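Sugar ABC transporter, periplasmic sugar-binding protein (Caulobacter crescentus, PDB 4IRX) binds myo-inositol in the periplasm, probably delivering it to an ABC transporter for uptake into the cell. Local coordinates at residues 80-85 / 90-95. Numbering follows the deposited sequence. Where two conformers were deposited one is given.
Sequences GAADDL and VAVISV
Val90 N donates to Leu85 O over 2.8 Å, the one hydrogen bond between 80-85 and 90-95. The N-H points well at the oxygen (158°) but approaches from above the carbonyl plane, 37° out of it, where the chain turns back past the end of the helix. Beside this polar link the side chains form a small apolar seam. Val92, two residues on along the same face of the strand, sets its CG2 3.8 Å from Leu85 CB. Leu85 was modelled in two conformers; in the one given here it runs obliquely past Val90, with Leu85 CD2 3.9 Å from Val90 CG1, and meets Val92 at about a right angle. The CG1 branch of Val90 lies anti to its own backbone nitrogen (chi1 -180°), which sets it against the leucine, while the CB of Val90 rests close to Leu85 O. One turn back on the helix, Ala82 CB makes a looser contact with Val92 CG1 at 4.4 Å. Ala61 of helix 50-62 touches both Leu85 and Val90, and Val70 of the neighbouring strand 67-70 touches Val92. The contact thus illustrates the return half of a beta-alpha-beta crossover in a periplasmic binding protein domain: one backbone bond links the helix to the residue just before the strand, and here the rest of the contact between them is made by buried aliphatic groups.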
loop_
_atom_site.group_PDB
_atom_site.type_symbol
_atom_site.label_atom_id
_atom_site.label_comp_id
_atom_site.label_asym_id
_atom_site.label_seq_id
_atom_site.Cartn_x
_atom_site.Cartn_y
_atom_site.Cartn_z
ATOM N N GLY A 80 -18.212 -7.677 -6.374
ATOM C CA GLY A 80 -19.343 -8.591 -6.297
ATOM C C GLY A 80 -19.555 -9.144 -4.895
ATOM O O GLY A 80 -20.687 -9.190 -4.387
ATOM N N ALA A 81 -18.470 -9.551 -4.249
ATOM C CA ALA A 81 -18.559 -10.032 -2.880
ATOM C C ALA A 81 -19.032 -8.936 -1.926
ATOM O O ALA A 81 -19.830 -9.180 -1.012
ATOM C CB ALA A 81 -17.216 -10.591 -2.439
ATOM N N ALA A 82 -18.536 -7.721 -2.125
ATOM C CA ALA A 82 -18.943 -6.620 -1.259
ATOM C C ALA A 82 -20.437 -6.352 -1.399
ATOM O O ALA A 82 -21.138 -6.206 -0.387
ATOM C CB ALA A 82 -18.118 -5.374 -1.542
ATOM N N ASP A 83 -20.928 -6.313 -2.641
ATOM C CA ASP A 83 -22.357 -6.131 -2.885
ATOM C C ASP A 83 -23.182 -7.240 -2.232
ATOM O O ASP A 83 -24.231 -6.965 -1.642
ATOM C CB ASP A 83 -22.651 -6.123 -4.394
ATOM C CG ASP A 83 -22.344 -4.796 -5.053
ATOM O OD1 ASP A 83 -22.123 -3.794 -4.355
ATOM O OD2 ASP A 83 -22.338 -4.746 -6.299
ATOM N N ASP A 84 -22.720 -8.480 -2.330
ATOM C CA ASP A 84 -23.441 -9.598 -1.743
ATOM C C ASP A 84 -23.493 -9.479 -0.228
ATOM O O ASP A 84 -24.551 -9.678 0.379
ATOM C CB ASP A 84 -22.795 -10.917 -2.153
ATOM C CG ASP A 84 -23.577 -12.121 -1.674
ATOM O OD1 ASP A 84 -24.819 -12.023 -1.576
ATOM O OD2 ASP A 84 -22.945 -13.168 -1.406
ATOM N N LEU A 85 -22.359 -9.135 0.380
ATOM C CA LEU A 85 -22.317 -8.969 1.826
ATOM C C LEU A 85 -23.272 -7.861 2.284
ATOM O O LEU A 85 -24.036 -8.058 3.248
ATOM C CB LEU A 85 -20.881 -8.728 2.330
ATOM C CG LEU A 85 -20.247 -9.948 2.999
ATOM C CD1 LEU A 85 -20.072 -11.103 2.027
ATOM C CD2 LEU A 85 -18.899 -9.596 3.637
ATOM N N VAL A 90 -24.431 -7.236 5.947
ATOM C CA VAL A 90 -23.084 -7.137 6.516
ATOM C C VAL A 90 -22.457 -5.856 6.018
ATOM O O VAL A 90 -22.371 -5.632 4.795
ATOM C CB VAL A 90 -22.227 -8.319 6.085
ATOM C CG1 VAL A 90 -20.805 -8.219 6.695
ATOM C CG2 VAL A 90 -22.893 -9.628 6.489
ATOM N N ALA A 91 -22.046 -4.997 6.946
ATOM C CA ALA A 91 -21.386 -3.747 6.557
ATOM C C ALA A 91 -19.946 -4.047 6.136
ATOM O O ALA A 91 -19.251 -4.861 6.750
ATOM C CB ALA A 91 -21.415 -2.745 7.682
ATOM N N VAL A 92 -19.524 -3.399 5.066
ATOM C CA VAL A 92 -18.182 -3.555 4.529
ATOM C C VAL A 92 -17.456 -2.216 4.476
ATOM O O VAL A 92 -17.995 -1.199 3.999
ATOM C CB VAL A 92 -18.237 -4.170 3.108
ATOM C CG1 VAL A 92 -16.819 -4.327 2.494
ATOM C CG2 VAL A 92 -18.964 -5.524 3.131
ATOM N N ILE A 93 -16.223 -2.216 4.963
ATOM C CA ILE A 93 -15.344 -1.070 4.810
ATOM C C ILE A 93 -13.991 -1.570 4.277
ATOM O O ILE A 93 -13.491 -2.617 4.703
ATOM C CB ILE A 93 -15.231 -0.277 6.131
ATOM C CG1 ILE A 93 -14.436 1.024 5.954
ATOM C CG2 ILE A 93 -14.659 -1.147 7.219
ATOM C CD1 ILE A 93 -14.641 1.989 7.115
ATOM N N SER A 94 -13.425 -0.851 3.325
ATOM C CA SER A 94 -12.130 -1.235 2.786
ATOM C C SER A 94 -11.024 -0.448 3.487
ATOM O O SER A 94 -11.244 0.650 3.998
ATOM C CB SER A 94 -12.072 -1.053 1.257
ATOM O OG SER A 94 -12.245 0.309 0.886
ATOM N N VAL A 95 -9.846 -1.057 3.522
ATOM C CA VAL A 95 -8.670 -0.416 4.090
ATOM C C VAL A 95 -7.491 -0.584 3.127
ATOM O O VAL A 95 -7.347 -1.620 2.469
ATOM C CB VAL A 95 -8.333 -0.942 5.507
ATOM C CG1 VAL A 95 -7.808 -2.370 5.459
ATOM C CG2 VAL A 95 -7.283 -0.021 6.197
#